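Local coordinates for protein aminotransferase, class IV (Brucella abortus, PDB 4TVI) that probably catalyses the pyridoxal 5'-phosphate-dependent transfer of the amino group of leucine, isoleucine or valine to 2-oxoglutarate in branched-chain amino acid biosynthesis, at residues T260-K263 and I264-R268; P96-S99 and A100-E104; R301-A304 and L305-W309; C183-P186 and N187-R190. All coordinates share one frame; numbering follows the deposited sequence.

Contact 1: residues T260-K263 and I264-R268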
loop_
_atom_site.group_PDB
_atom_site.type_symbol
_atom_site.label_atom_id
_atom_site.label_comp_id
_atom_site.label_asym_id
_atom_site.label_seq_id
_atom_site.Cartn_x
_atom_site.Cartn_y
_atom_site.Cartn_z
ATOM N N THR A 260 -7.757 -23.897 -13.491
ATOM C CA THR A 260 -7.051 -24.922 -12.751
ATOM C C THR A 260 -5.740 -24.383 -12.197
ATOM O O THR A 260 -5.351 -23.250 -12.487
ATOM C CB THR A 260 -6.761 -26.138 -13.640
ATOM O OG1 THR A 260 -6.231 -27.201 -12.842
ATOM C CG2 THR A 260 -5.756 -25.765 -14.718
ATOM N N THR A 261 -5.062 -25.198 -11.399
ATOM C CA THR A 261 -3.775 -24.806 -10.848
ATOM C C THR A 261 -2.714 -24.947 -11.933
ATOM O O THR A 261 -2.547 -26.017 -12.516
ATOM C CB THR A 261 -3.403 -25.656 -9.622
ATOM O OG1 THR A 261 -4.367 -25.444 -8.582
ATOM C CG2 THR A 261 -2.007 -25.300 -9.113
ATOM N N LEU A 262 -2.016 -23.856 -12.226
ATOM C CA LEU A 262 -0.990 -23.870 -13.259
ATOM C C LEU A 262 0.380 -23.490 -12.706
ATOM O O LEU A 262 0.496 -22.618 -11.843
ATOM C CB LEU A 262 -1.371 -22.926 -14.401
ATOM C CG LEU A 262 -2.667 -23.223 -15.156
ATOM C CD1 LEU A 262 -3.036 -22.039 -16.043
ATOM C CD2 LEU A 262 -2.554 -24.502 -15.981
ATOM N N LYS A 263 1.414 -24.156 -13.203
ATOM C CA LYS A 263 2.781 -23.834 -12.830
ATOM C C LYS A 263 3.499 -23.130 -13.976
ATOM O O LYS A 263 2.966 -23.033 -15.081
ATOM C CB LYS A 263 3.537 -25.104 -12.418
ATOM C CG LYS A 263 3.040 -25.707 -11.108
ATOM C CD LYS A 263 3.926 -26.848 -10.626
ATOM C CE LYS A 263 5.369 -26.396 -10.472
ATOM N NZ LYS A 263 5.492 -25.192 -9.596
ATOM N N ILE A 264 4.703 -22.636 -13.703
ATOM C CA ILE A 264 5.517 -21.975 -14.716
ATOM C C ILE A 264 5.723 -22.912 -15.898
ATOM O O ILE A 264 5.673 -22.492 -17.057
ATOM C CB ILE A 264 6.891 -21.538 -14.160
ATOM C CG1 ILE A 264 6.729 -20.415 -13.127
ATOM C CG2 ILE A 264 7.803 -21.078 -15.289
ATOM C CD1 ILE A 264 6.183 -19.125 -13.708
ATOM N N GLU A 265 5.935 -24.188 -15.588
ATOM C CA GLU A 265 6.107 -25.222 -16.600
ATOM C C GLU A 265 4.960 -25.265 -17.605
ATOM O O GLU A 265 5.189 -25.463 -18.792
ATOM C CB GLU A 265 6.264 -26.593 -15.926
ATOM C CG GLU A 265 7.608 -26.812 -15.221
ATOM C CD GLU A 265 7.749 -26.075 -13.887
ATOM O OE1 GLU A 265 6.853 -25.287 -13.510
ATOM O OE2 GLU A 265 8.778 -26.285 -13.212
ATOM N N ASP A 266 3.733 -25.056 -17.137
ATOM C CA ASP A 266 2.568 -25.053 -18.029
ATOM C C ASP A 266 2.671 -23.958 -19.081
ATOM O O ASP A 266 2.321 -24.166 -20.239
ATOM C CB ASP A 266 1.271 -24.885 -17.231
ATOM C CG ASP A 266 0.943 -26.107 -16.400
ATOM O OD1 ASP A 266 0.689 -27.171 -17.002
ATOM O OD2 ASP A 266 0.968 -26.014 -15.152
ATOM N N PHE A 267 3.160 -22.792 -18.675
ATOM C CA PHE A 267 3.284 -21.671 -19.599
ATOM C C PHE A 267 4.502 -21.833 -20.504
ATOM O O PHE A 267 4.550 -21.278 -21.599
ATOM C CB PHE A 267 3.326 -20.355 -18.822
ATOM C CG PHE A 267 1.986 -19.957 -18.267
ATOM C CD1 PHE A 267 1.532 -20.483 -17.068
ATOM C CD2 PHE A 267 1.174 -19.076 -18.958
ATOM C CE1 PHE A 267 0.290 -20.136 -16.565
ATOM C CE2 PHE A 267 -0.068 -18.716 -18.458
ATOM C CZ PHE A 267 -0.509 -19.249 -17.258
ATOM N N ARG A 268 5.475 -22.617 -20.057
ATOM C CA ARG A 268 6.610 -22.956 -20.904
ATOM C C ARG A 268 6.123 -23.761 -22.116
ATOM O O ARG A 268 6.718 -23.692 -23.192
ATOM C CB ARG A 268 7.673 -23.741 -20.125
ATOM C CG ARG A 268 8.289 -22.990 -18.945
ATOM C CD ARG A 268 9.178 -21.835 -19.389
ATOM N NE ARG A 268 9.886 -21.239 -18.257
ATOM C CZ ARG A 268 10.414 -20.016 -18.254
ATOM N NH1 ARG A 268 10.312 -19.238 -19.324
ATOM N NH2 ARG A 268 11.039 -19.567 -17.173
HETATM O O HOH W 1 5.628 -22.672 -11.063
#
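The ring of Phe-267 meets the backbone of Lys-263 at its edge and in its plane, with CD1 3.5 Å from Lys-263 O. Leu-262 reaches the same side chain more obliquely: its CD1 lies 3.9 Å from Phe-267 CE1, the two side chains crossing at about a right angle. A residue just before the N-cap thus touches one in the first turn, the pairing called a hydrophobic staple, and it folds the incoming loop onto the start of helix 264-268. Phenylalanine suits its place because it also packs on strands 202-206 and 219-224, and leucine gives it an apolar neighbour from the loop.

The second flat group, the carboxylate of Asp-266, reaches back to the N-cap residue. Asp-266 CG stands beside its own backbone N (chi1 -70°), which carries the carboxylate to the loop. There OD2 accepts from Lys-263 N at 2.7 Å, almost straight at 172°, through its anti lone pair. Leu-262 CD2 leans on this group, 3.9 Å from Asp-266 CG. The other oxygen, OD1, has a salt bridge with Arg-224, so one carboxylate ties cap and sheet together. Its negative charge near the helix start is probably favourable as well.

Lysine at the N-cap has no side-chain oxygen to offer the first amides. Its chain, bent at chi3 and chi4, curls back instead and runs alongside Glu-265, whose OE1 stays 4.1 Å from Lys-263 NZ, beyond a salt bridge. A water takes the N-H of Ile-264 instead: it accepts from Ile-264 N at 2.8 Å and from Lys-263 NZ at 2.9 Å.

Contact 2: residues P96-S99 and A100-E104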
loop_
_atom_site.group_PDB
_atom_site.type_symbol
_atom_site.label_atom_id
_atom_site.label_comp_id
_atom_site.label_asym_id
_atom_site.label_seq_id
_atom_site.Cartn_x
_atom_site.Cartn_y
_atom_site.Cartn_z
ATOM N N PRO A 96 -18.325 3.178 1.505
ATOM C CA PRO A 96 -18.574 3.786 0.193
ATOM C C PRO A 96 -19.724 4.781 0.242
ATOM O O PRO A 96 -20.757 4.527 0.858
ATOM C CB PRO A 96 -18.899 2.583 -0.711
ATOM C CG PRO A 96 -19.172 1.437 0.228
ATOM C CD PRO A 96 -18.334 1.708 1.439
ATOM N N THR A 97 -19.508 5.923 -0.397
ATOM C CA THR A 97 -20.416 7.058 -0.346
ATOM C C THR A 97 -21.459 7.038 -1.464
ATOM O O THR A 97 -22.431 7.791 -1.421
ATOM C CB THR A 97 -19.624 8.364 -0.420
ATOM O OG1 THR A 97 -18.779 8.325 -1.577
ATOM C CG2 THR A 97 -18.745 8.523 0.823
ATOM N N LEU A 98 -21.229 6.212 -2.483
ATOM C CA LEU A 98 -22.151 6.108 -3.616
ATOM C C LEU A 98 -22.562 4.661 -3.895
ATOM O O LEU A 98 -21.778 3.732 -3.709
ATOM C CB LEU A 98 -21.530 6.716 -4.875
ATOM C CG LEU A 98 -21.147 8.197 -4.850
ATOM C CD1 LEU A 98 -20.451 8.578 -6.145
ATOM C CD2 LEU A 98 -22.384 9.050 -4.645
ATOM N N SER A 99 -23.797 4.472 -4.346
ATOM C CA SER A 99 -24.224 3.161 -4.801
ATOM C C SER A 99 -23.496 2.832 -6.097
ATOM O O SER A 99 -22.916 3.719 -6.731
ATOM C CB SER A 99 -25.732 3.125 -5.020
ATOM O OG SER A 99 -26.086 3.939 -6.122
ATOM N N ALA A 100 -23.531 1.566 -6.495
ATOM C CA ALA A 100 -22.902 1.150 -7.746
ATOM C C ALA A 100 -23.544 1.864 -8.933
ATOM O O ALA A 100 -22.852 2.306 -9.853
ATOM C CB ALA A 100 -23.000 -0.357 -7.916
ATOM N N ASN A 101 -24.866 1.996 -8.892
ATOM C CA ASN A 101 -25.603 2.716 -9.927
ATOM C C ASN A 101 -25.254 4.202 -9.963
ATOM O O ASN A 101 -25.214 4.803 -11.042
ATOM C CB ASN A 101 -27.109 2.536 -9.731
ATOM C CG ASN A 101 -27.618 1.241 -10.319
ATOM O OD1 ASN A 101 -26.895 0.546 -11.031
ATOM N ND2 ASN A 101 -28.866 0.901 -10.019
ATOM N N ASP A 102 -25.016 4.789 -8.791
ATOM C CA ASP A 102 -24.581 6.182 -8.706
ATOM C C ASP A 102 -23.273 6.392 -9.464
ATOM O O ASP A 102 -23.156 7.319 -10.268
ATOM C CB ASP A 102 -24.385 6.620 -7.246
ATOM C CG ASP A 102 -25.691 6.825 -6.503
ATOM O OD1 ASP A 102 -26.727 7.096 -7.151
ATOM O OD2 ASP A 102 -25.675 6.714 -5.260
ATOM N N ILE A 103 -22.299 5.522 -9.199
ATOM C CA ILE A 103 -20.988 5.605 -9.834
ATOM C C ILE A 103 -21.106 5.440 -11.347
ATOM O O ILE A 103 -20.480 6.177 -12.109
ATOM C CB ILE A 103 -20.019 4.545 -9.266
ATOM C CG1 ILE A 103 -19.673 4.870 -7.811
ATOM C CG2 ILE A 103 -18.749 4.443 -10.118
ATOM C CD1 ILE A 103 -18.660 3.909 -7.192
ATOM N N GLU A 104 -21.915 4.477 -11.778
ATOM C CA GLU A 104 -22.110 4.242 -13.205
ATOM C C GLU A 104 -22.765 5.449 -13.874
ATOM O O GLU A 104 -22.323 5.897 -14.933
ATOM C CB GLU A 104 -22.957 2.989 -13.441
ATOM C CG GLU A 104 -23.324 2.776 -14.903
ATOM C CD GLU A 104 -24.046 1.459 -15.153
ATOM O OE1 GLU A 104 -24.192 0.659 -14.207
ATOM O OE2 GLU A 104 -24.459 1.221 -16.307
#
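Polar bonds tie Ser-99 and Asp-102 together in both directions. Ser-99 OG accepts from Asp-102 N at 3.0 Å, while Asp-102 OD2 accepts from Ser-99 N at 3.1 Å. The hydroxyl can do this because its torsion sets OG between the backbone N and the carbonyl carbon (chi1 68°), bringing it over the first turn of the helix. A small side chain with an oxygen one bond beyond CB suits an N-cap, where the amides lack carbonyls from a preceding turn. Asp-102 bends the other way, toward the loop, and its OD2 is met on the anti side but 34° out of the carboxylate plane. Ser-99 OG and Asp-102 OD2 come within 2.9 Å of each other.

Between the main chains, Ile-103 N donates to Ser-99 O at 3.1 Å, the first full helical bond after the cap.

Apolar contacts adjoin the cap. Leu-98 CB rests 3.7 Å from Asp-102 CB and 3.9 Å from Ile-103 CG1, so the leucine meets the isoleucine across the start of the helix. Branched aliphatic chains fit here because both also pack on Phe-145 of strand 143-151. The preceding loop is held from outside as well: Tyr-126 OH bonds to Leu-98 N, and Asn-86 of helix 78-91 to Leu-98 O.

The reciprocal serine-aspartate pair is a capping box, and the Leu-98 to Ile-103 contact beside it is a hydrophobic staple, together a classic start for an alpha-helix, here helix 100-111.

Contact 3: residues R301-A304 and L305-W309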
loop_
_atom_site.group_PDB
_atom_site.type_symbol
_atom_site.label_atom_id
_atom_site.label_comp_id
_atom_site.label_asym_id
_atom_site.label_seq_id
_atom_site.Cartn_x
_atom_site.Cartn_y
_atom_site.Cartn_z
ATOM N N ARG A 301 -9.366 -14.883 -31.504
ATOM C CA ARG A 301 -10.778 -15.242 -31.416
ATOM C C ARG A 301 -11.380 -14.701 -30.126
ATOM O O ARG A 301 -12.480 -14.144 -30.130
ATOM C CB ARG A 301 -10.967 -16.752 -31.491
ATOM C CG ARG A 301 -12.420 -17.164 -31.581
ATOM C CD ARG A 301 -12.560 -18.677 -31.619
ATOM N NE ARG A 301 -13.914 -19.083 -31.971
ATOM C CZ ARG A 301 -14.333 -20.344 -31.994
ATOM N NH1 ARG A 301 -13.501 -21.330 -31.678
ATOM N NH2 ARG A 301 -15.586 -20.617 -32.330
ATOM N N ALA A 302 -10.648 -14.873 -29.028
ATOM C CA ALA A 302 -11.062 -14.357 -27.727
ATOM C C ALA A 302 -11.339 -12.861 -27.813
ATOM O O ALA A 302 -12.386 -12.387 -27.373
ATOM C CB ALA A 302 -9.993 -14.640 -26.679
ATOM N N ARG A 303 -10.399 -12.127 -28.401
ATOM C CA ARG A 303 -10.541 -10.688 -28.561
ATOM C C ARG A 303 -11.732 -10.374 -29.466
ATOM O O ARG A 303 -12.509 -9.460 -29.188
ATOM C CB ARG A 303 -9.248 -10.080 -29.120
ATOM C CG ARG A 303 -9.243 -8.559 -29.203
ATOM C CD ARG A 303 -7.883 -8.032 -29.648
ATOM N NE ARG A 303 -7.928 -6.607 -29.972
ATOM C CZ ARG A 303 -7.771 -5.624 -29.091
ATOM N NH1 ARG A 303 -7.547 -5.903 -27.813
ATOM N NH2 ARG A 303 -7.840 -4.358 -29.489
ATOM N N ALA A 304 -11.892 -11.153 -30.532
ATOM C CA ALA A 304 -12.993 -10.938 -31.468
ATOM C C ALA A 304 -14.333 -11.137 -30.770
ATOM O O ALA A 304 -15.263 -10.350 -30.949
ATOM C CB ALA A 304 -12.871 -11.874 -32.666
ATOM N N LEU A 305 -14.413 -12.191 -29.964
ATOM C CA LEU A 305 -15.627 -12.509 -29.222
ATOM C C LEU A 305 -15.977 -11.412 -28.230
ATOM O O LEU A 305 -17.148 -11.093 -28.035
ATOM C CB LEU A 305 -15.468 -13.839 -28.485
ATOM C CG LEU A 305 -15.448 -15.094 -29.357
ATOM C CD1 LEU A 305 -15.047 -16.317 -28.533
ATOM C CD2 LEU A 305 -16.807 -15.294 -30.014
ATOM N N TYR A 306 -14.958 -10.830 -27.604
ATOM C CA TYR A 306 -15.196 -9.762 -26.647
ATOM C C TYR A 306 -15.802 -8.555 -27.354
ATOM O O TYR A 306 -16.780 -7.978 -26.882
ATOM C CB TYR A 306 -13.909 -9.359 -25.924
ATOM C CG TYR A 306 -14.175 -8.394 -24.793
ATOM C CD1 TYR A 306 -14.255 -7.026 -25.027
ATOM C CD2 TYR A 306 -14.386 -8.854 -23.497
ATOM C CE1 TYR A 306 -14.518 -6.138 -24.000
ATOM C CE2 TYR A 306 -14.651 -7.970 -22.460
ATOM C CZ TYR A 306 -14.716 -6.611 -22.722
ATOM O OH TYR A 306 -14.981 -5.721 -21.704
ATOM N N TRP A 307 -15.212 -8.176 -28.483
ATOM C CA TRP A 307 -15.679 -7.020 -29.247
ATOM C C TRP A 307 -17.100 -7.217 -29.775
ATOM O O TRP A 307 -17.885 -6.269 -29.796
ATOM C CB TRP A 307 -14.722 -6.728 -30.402
ATOM C CG TRP A 307 -13.850 -5.539 -30.159
ATOM C CD1 TRP A 307 -13.910 -4.331 -30.794
ATOM C CD2 TRP A 307 -12.798 -5.435 -29.196
ATOM N NE1 TRP A 307 -12.950 -3.486 -30.294
ATOM C CE2 TRP A 307 -12.255 -4.139 -29.308
ATOM C CE3 TRP A 307 -12.256 -6.314 -28.252
ATOM C CZ2 TRP A 307 -11.197 -3.701 -28.513
ATOM C CZ3 TRP A 307 -11.205 -5.874 -27.460
ATOM C CH2 TRP A 307 -10.688 -4.580 -27.596
ATOM N N GLU A 308 -17.437 -8.444 -30.182
ATOM C CA GLU A 308 -18.792 -8.729 -30.648
ATOM C C GLU A 308 -19.798 -8.479 -29.549
ATOM O O GLU A 308 -20.787 -7.774 -29.746
ATOM C CB GLU A 308 -18.961 -10.175 -31.119
ATOM C CG GLU A 308 -20.450 -10.517 -31.324
ATOM C CD GLU A 308 -20.718 -11.992 -31.565
ATOM O OE1 GLU A 308 -19.992 -12.834 -30.992
ATOM O OE2 GLU A 308 -21.665 -12.316 -32.315
ATOM N N TRP A 309 -19.541 -9.072 -28.386
ATOM C CA TRP A 309 -20.433 -8.916 -27.250
ATOM C C TRP A 309 -20.523 -7.461 -26.805
ATOM O O TRP A 309 -21.603 -6.969 -26.478
ATOM C CB TRP A 309 -19.975 -9.793 -26.081
ATOM C CG TRP A 309 -20.633 -9.411 -24.804
ATOM C CD1 TRP A 309 -21.888 -9.758 -24.391
ATOM C CD2 TRP A 309 -20.078 -8.598 -23.767
ATOM N NE1 TRP A 309 -22.149 -9.207 -23.162
ATOM C CE2 TRP A 309 -21.052 -8.494 -22.753
ATOM C CE3 TRP A 309 -18.852 -7.946 -23.596
ATOM C CZ2 TRP A 309 -20.836 -7.764 -21.585
ATOM C CZ3 TRP A 309 -18.641 -7.225 -22.438
ATOM C CH2 TRP A 309 -19.630 -7.135 -21.448
#
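Arg-301 O accepts from Leu-305 N at 2.8 Å, the shortest of four successive backbone bonds. The carbonyls of Ala-302, Arg-303 and Ala-304 accept likewise from the N-H groups of Tyr-306, Trp-307 and Glu-308. Leu-305 bends back over its acceptor, with CG 3.2 Å from Arg-301 O. Its CD1 then reaches the aliphatic part of the arginine, 4.1 Å from Arg-301 CG, while the charged end of Arg-301 extends onward at the surface.

The main side-chain meeting is that of Arg-303 with Trp-307, one turn later. The arginine chain is extended to NE and then turns at chi4 (87°), so that its guanidinium swings over one face of the indole. Trp-307 CH2 lies 3.4 Å from both Arg-303 NH1 and Arg-303 NH2, above the guanidinium but offset toward its rim. The two planes are 40° apart, so they lean together rather than lie flat. Nearer the backbone, Arg-303 CG touches Trp-307 CZ3 at 3.8 Å, and Trp-307 CE3 comes within 3.3 Å of Arg-303 O. A long flexible chain with a flat head suits a broad indole neighbour.

Polar partners elsewhere fix both groups. Arg-303 NH2 makes a salt bridge to Glu-156 and NH1 bonds to Val-282 O, while Trp-307 NE1 bonds to Glu-72 OE2. These partners probably balance the charge of the buried arginine and help to hold the guanidinium in its tilt.

This is the i to i+4 hydrogen bonding of an alpha-helix, that of the C-terminal helix 297-310, with Arg-303 and Trp-307 on the side facing strand 281-288.

Contact 4: residues C183-P186 and N187-R190; sequences CLYP and NNAR
Backbone bonds join the two halves of this turn: Ala-189 N donates to Tyr-185 O at 2.8 Å, and Arg-190 N to Pro-186 O at 3.2 Å. Proline, with no N-H to give, suits the early part of a helix, and its carbonyl still serves the next turn. A water bridges Leu-184 O, to which it donates, and Asn-187 ND2, from which it accepts.

Flat side chains pack obliquely. The amide of Asn-188 leans against the ring of Tyr-185, with CG 3.8 Å from Tyr-185 CD2 and planes 27° apart. Its OD1 lies 3.0 Å from Leu-184 O, two acceptors side by side; Asn-188 ND2, the other end of the amide, bonds to Ala-216 O, which probably fixes the amide this way round.

Side-chain bonds run along the helix itself. Asn-187 OD1 is gripped side-on by two nitrogens of one guanidinium, Arg-190 NE at 3.0 Å and Arg-190 NH2 at 3.1 Å. The NE bond lies in the carbonyl plane, whereas NH2 stands above it. Arg-190 CG is set between the backbone N and carbonyl carbon (chi1 57°), which turns the extended chain back alongside Asn-187. An asparagine fits because its oxygen faces the arginine while its nitrogen serves the water and Arg-168 O. Arg-190 NH2 also bonds to Leu-172 O of the second subunit, and Pro-186 packs on Gly-61 of that subunit, so the turn belongs to the dimer interface.

Tyr-185 OH bonds to O3 of the pyridoxal phosphate carried by the modified Lys-180. The arrangement is an early turn of helix 185-198, preceded by a 3-10 segment, at the cofactor site of a class IV aminotransferase.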
loop_
_atom_site.group_PDB
_atom_site.type_symbol
_atom_site.label_atom_id
_atom_site.label_comp_id
_atom_site.label_asym_id
_atom_site.label_seq_id
_atom_site.Cartn_x
_atom_site.Cartn_y
_atom_site.Cartn_z
ATOM N N CYS A 183 -2.513 -0.091 -2.101
ATOM C CA CYS A 183 -1.426 -0.553 -1.240
ATOM C C CYS A 183 -0.777 -1.837 -1.751
ATOM O O CYS A 183 0.334 -2.170 -1.344
ATOM C CB CYS A 183 -1.922 -0.762 0.198
ATOM S SG CYS A 183 -3.128 -2.090 0.399
ATOM N N LEU A 184 -1.448 -2.531 -2.667
ATOM C CA LEU A 184 -0.954 -3.814 -3.162
ATOM C C LEU A 184 0.029 -3.672 -4.316
ATOM O O LEU A 184 0.752 -4.614 -4.637
ATOM C CB LEU A 184 -2.124 -4.681 -3.637
ATOM C CG LEU A 184 -3.200 -5.017 -2.613
ATOM C CD1 LEU A 184 -4.360 -5.689 -3.302
ATOM C CD2 LEU A 184 -2.620 -5.911 -1.516
ATOM N N TYR A 185 0.102 -2.481 -4.900
ATOM C CA TYR A 185 0.793 -2.331 -6.178
ATOM C C TYR A 185 2.284 -1.996 -6.147
ATOM O O TYR A 185 2.961 -2.213 -7.151
ATOM C CB TYR A 185 0.029 -1.307 -7.035
ATOM C CG TYR A 185 -1.219 -1.967 -7.567
ATOM C CD1 TYR A 185 -2.381 -2.001 -6.811
ATOM C CD2 TYR A 185 -1.209 -2.629 -8.788
ATOM C CE1 TYR A 185 -3.515 -2.647 -7.272
ATOM C CE2 TYR A 185 -2.340 -3.274 -9.260
ATOM C CZ TYR A 185 -3.489 -3.283 -8.495
ATOM O OH TYR A 185 -4.620 -3.926 -8.954
ATOM N N PRO A 186 2.816 -1.486 -5.018
ATOM C CA PRO A 186 4.280 -1.400 -5.042
ATOM C C PRO A 186 4.950 -2.760 -5.238
ATOM O O PRO A 186 6.069 -2.811 -5.750
ATOM C CB PRO A 186 4.618 -0.821 -3.667
ATOM C CG PRO A 186 3.440 0.023 -3.341
ATOM C CD PRO A 186 2.253 -0.738 -3.878
ATOM N N ASN A 187 4.282 -3.839 -4.839
ATOM C CA ASN A 187 4.800 -5.178 -5.095
ATOM C C ASN A 187 4.853 -5.426 -6.601
ATOM O O ASN A 187 5.874 -5.853 -7.142
ATOM C CB ASN A 187 3.939 -6.235 -4.399
ATOM C CG ASN A 187 4.533 -7.627 -4.486
ATOM O OD1 ASN A 187 5.753 -7.791 -4.499
ATOM N ND2 ASN A 187 3.671 -8.641 -4.529
ATOM N N ASN A 188 3.750 -5.121 -7.277
ATOM C CA ASN A 188 3.665 -5.254 -8.728
ATOM C C ASN A 188 4.722 -4.420 -9.435
ATOM O O ASN A 188 5.299 -4.842 -10.441
ATOM C CB ASN A 188 2.278 -4.815 -9.221
ATOM C CG ASN A 188 1.154 -5.644 -8.628
ATOM O OD1 ASN A 188 0.938 -5.634 -7.416
ATOM N ND2 ASN A 188 0.421 -6.350 -9.481
ATOM N N ALA A 189 4.978 -3.236 -8.881
ATOM C CA ALA A 189 5.923 -2.292 -9.460
ATOM C C ALA A 189 7.347 -2.823 -9.492
ATOM O O ALA A 189 8.009 -2.764 -10.527
ATOM C CB ALA A 189 5.874 -0.966 -8.692
ATOM N N ARG A 190 7.815 -3.354 -8.365
ATOM C CA ARG A 190 9.169 -3.896 -8.304
ATOM C C ARG A 190 9.325 -5.109 -9.231
ATOM O O ARG A 190 10.399 -5.325 -9.789
ATOM C CB ARG A 190 9.566 -4.234 -6.862
ATOM C CG ARG A 190 8.662 -5.201 -6.131
ATOM C CD ARG A 190 9.181 -5.484 -4.716
ATOM N NE ARG A 190 8.412 -6.545 -4.064
ATOM C CZ ARG A 190 8.776 -7.163 -2.944
ATOM N NH1 ARG A 190 9.912 -6.841 -2.331
ATOM N NH2 ARG A 190 8.011 -8.121 -2.445
HETATM O O HOH W 2 0.769 -7.124 -4.430
#

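Contact 4 is the buried member, which touches both the cofactor and the second subunit, while contact 2 lies at the surface and contacts 1 and 3 are partly buried. Contacts 1 and 2 share a design, a helix start with an aspartate reaching back and an apolar staple, yet stand on opposite sides of the chain's centre, their own centres about 38 Å apart. In contact 2 a serine hydroxyl accepts from a helix amide; in contact 1 a water does. Contacts 3 and 4 are runs of helix: Arg-303 is held by partners elsewhere in the chain, Arg-190 by Asn-187 of its own turn and by the second subunit. No two contacts touch.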